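Side-chain contact in calcium uptake protein 3, mitochondrial (PDB 6AGI), which senses calcium through EF-hands and, as a disulfide-linked heterodimer with MICU1, regulates the mitochondrial calcium uniporter channel in the central nervous system and skeletal muscle: residues B[78-83]-B[241-246]. Sequence-based numbering, arbitrary orientation.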
loop_
_atom_site.group_PDB
_atom_site.type_symbol
_atom_site.label_atom_id
_atom_site.label_comp_id
_atom_site.label_asym_id
_atom_site.label_seq_id
_atom_site.Cartn_x
_atom_site.Cartn_y
_atom_site.Cartn_z
ATOM N N LEU B 78 -26.456 6.580 -10.600
ATOM C CA LEU B 78 -26.988 7.526 -9.637
ATOM C C LEU B 78 -26.608 8.947 -10.012
ATOM O O LEU B 78 -27.469 9.833 -10.130
ATOM C CB LEU B 78 -26.474 7.152 -8.241
ATOM C CG LEU B 78 -26.798 8.097 -7.077
ATOM C CD1 LEU B 78 -28.262 8.064 -6.733
ATOM C CD2 LEU B 78 -25.952 7.792 -5.839
ATOM N N PHE B 79 -25.309 9.175 -10.226
ATOM C CA PHE B 79 -24.833 10.530 -10.483
ATOM C C PHE B 79 -25.246 11.025 -11.850
ATOM O O PHE B 79 -25.469 12.224 -12.005
ATOM C CB PHE B 79 -23.311 10.616 -10.343
ATOM C CG PHE B 79 -22.842 10.661 -8.920
ATOM C CD1 PHE B 79 -23.333 9.774 -7.986
ATOM C CD2 PHE B 79 -21.915 11.603 -8.518
ATOM C CE1 PHE B 79 -22.906 9.822 -6.687
ATOM C CE2 PHE B 79 -21.476 11.654 -7.225
ATOM C CZ PHE B 79 -21.972 10.761 -6.304
ATOM N N ARG B 80 -25.414 10.145 -12.844
ATOM C CA ARG B 80 -25.867 10.694 -14.111
ATOM C C ARG B 80 -27.359 10.900 -14.169
ATOM O O ARG B 80 -27.799 11.772 -14.920
ATOM C CB ARG B 80 -25.523 9.813 -15.317
ATOM C CG ARG B 80 -24.087 9.520 -15.564
ATOM C CD ARG B 80 -23.901 8.299 -16.424
ATOM N NE ARG B 80 -23.465 7.154 -15.648
ATOM C CZ ARG B 80 -23.057 6.011 -16.182
ATOM N NH1 ARG B 80 -23.036 5.865 -17.504
ATOM N NH2 ARG B 80 -22.658 5.023 -15.383
ATOM N N ASN B 81 -28.136 10.205 -13.346
ATOM C CA ASN B 81 -29.564 10.476 -13.340
ATOM C C ASN B 81 -29.878 11.737 -12.545
ATOM O O ASN B 81 -30.796 12.485 -12.905
ATOM C CB ASN B 81 -30.334 9.254 -12.836
ATOM C CG ASN B 81 -30.162 8.030 -13.747
ATOM O OD1 ASN B 81 -29.857 8.156 -14.944
ATOM N ND2 ASN B 81 -30.399 6.840 -13.188
ATOM N N LEU B 82 -29.169 11.941 -11.431
ATOM C CA LEU B 82 -29.041 13.238 -10.762
ATOM C C LEU B 82 -28.108 14.119 -11.566
ATOM O O LEU B 82 -26.949 14.318 -11.206
ATOM C CB LEU B 82 -28.436 13.074 -9.387
ATOM C CG LEU B 82 -29.201 12.519 -8.244
ATOM C CD1 LEU B 82 -28.268 12.592 -7.036
ATOM C CD2 LEU B 82 -30.329 13.443 -8.175
ATOM N N LYS B 83 -28.588 14.684 -12.648
ATOM C CA LYS B 83 -27.561 15.324 -13.460
ATOM C C LYS B 83 -27.093 16.614 -12.805
ATOM O O LYS B 83 -25.959 16.701 -12.325
ATOM C CB LYS B 83 -28.046 15.608 -14.885
ATOM C CG LYS B 83 -26.924 16.027 -15.826
ATOM C CD LYS B 83 -27.436 16.378 -17.213
ATOM C CE LYS B 83 -26.293 16.983 -18.053
ATOM N NZ LYS B 83 -26.787 17.769 -19.243
ATOM N N VAL B 241 -17.751 6.159 -12.636
ATOM C CA VAL B 241 -16.620 6.897 -13.197
ATOM C C VAL B 241 -15.914 6.093 -14.290
ATOM O O VAL B 241 -15.557 6.641 -15.354
ATOM C CB VAL B 241 -15.682 7.344 -12.070
ATOM C CG1 VAL B 241 -14.484 7.989 -12.633
ATOM C CG2 VAL B 241 -16.414 8.340 -11.216
ATOM N N LEU B 242 -15.717 4.788 -14.067
ATOM C CA LEU B 242 -15.094 3.977 -15.113
ATOM C C LEU B 242 -15.946 3.956 -16.386
ATOM O O LEU B 242 -15.428 4.142 -17.494
ATOM C CB LEU B 242 -14.842 2.558 -14.612
ATOM C CG LEU B 242 -13.702 2.373 -13.598
ATOM C CD1 LEU B 242 -13.450 0.886 -13.313
ATOM C CD2 LEU B 242 -12.427 3.083 -14.024
ATOM N N GLU B 243 -17.262 3.752 -16.245
ATOM C CA GLU B 243 -18.157 3.748 -17.405
ATOM C C GLU B 243 -18.071 5.054 -18.183
ATOM O O GLU B 243 -17.974 5.046 -19.415
ATOM C CB GLU B 243 -19.606 3.516 -16.976
ATOM C CG GLU B 243 -19.947 2.096 -16.563
ATOM C CD GLU B 243 -21.437 1.880 -16.484
ATOM O OE1 GLU B 243 -22.170 2.731 -17.041
ATOM O OE2 GLU B 243 -21.870 0.887 -15.855
ATOM N N ILE B 244 -18.111 6.193 -17.482
ATOM C CA ILE B 244 -18.092 7.466 -18.189
ATOM C C ILE B 244 -16.781 7.637 -18.942
ATOM O O ILE B 244 -16.771 8.126 -20.079
ATOM C CB ILE B 244 -18.368 8.629 -17.223
ATOM C CG1 ILE B 244 -19.829 8.592 -16.793
ATOM C CG2 ILE B 244 -18.048 9.972 -17.872
ATOM C CD1 ILE B 244 -20.116 9.260 -15.442
ATOM N N GLU B 245 -15.650 7.226 -18.351
ATOM C CA GLU B 245 -14.405 7.386 -19.113
ATOM C C GLU B 245 -14.405 6.483 -20.346
ATOM O O GLU B 245 -14.220 6.950 -21.488
ATOM C CB GLU B 245 -13.199 7.073 -18.226
ATOM C CG GLU B 245 -12.450 8.287 -17.609
ATOM C CD GLU B 245 -11.589 9.070 -18.622
ATOM O OE1 GLU B 245 -10.610 8.482 -19.151
ATOM O OE2 GLU B 245 -11.891 10.265 -18.894
ATOM N N PHE B 246 -14.696 5.193 -20.136
ATOM C CA PHE B 246 -14.704 4.227 -21.231
ATOM C C PHE B 246 -15.593 4.707 -22.367
ATOM O O PHE B 246 -15.129 4.899 -23.503
ATOM C CB PHE B 246 -15.163 2.852 -20.714
ATOM C CG PHE B 246 -15.081 1.765 -21.750
ATOM C CD1 PHE B 246 -13.889 1.105 -21.996
ATOM C CD2 PHE B 246 -16.192 1.414 -22.491
ATOM C CE1 PHE B 246 -13.794 0.113 -22.985
ATOM C CE2 PHE B 246 -16.109 0.422 -23.466
ATOM C CZ PHE B 246 -14.903 -0.228 -23.719
#
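OE1 of E243 is gripped by both terminal nitrogens of the R80 guanidinium, end-on and from the same face of the carboxylate. The shorter and straighter bond of this salt bridge runs from R80 NH2 to E243 OE1 (2.9 Å, N-H...O 159°), from well above the carboxylate plane. R80 NH1 reaches the same E243 OE1 at 3.3 Å with a more bent geometry, on the anti side. OE1 lies nearly in the guanidinium plane; the two flat groups stand 82° apart, and both bonds end on one oxygen. I244 packs from another direction: its CG1 lies over one guanidinium face, toward the rim, and its CD1 is 4.0 Å from R80 NE and equally close to R80 CG. A bend at chi3 (-105°) carries the arginine past this isoleucine to the acid. Outside the two segments, R80 NE pairs with E240, one helical turn before I244 on helix 227-250, and NH2 also bonds to the S76 carbonyl. With an alanine here, E240 and E243 are likely to lose their shared cation, and I244 the arginine's methylenes. Far from the calcium sites, R80 thus ties 78-83 to 241-246, while F79 packs on F233 and L237 further along the same long helix; the cation, held between two acids, is likely to offset their mutual repulsion.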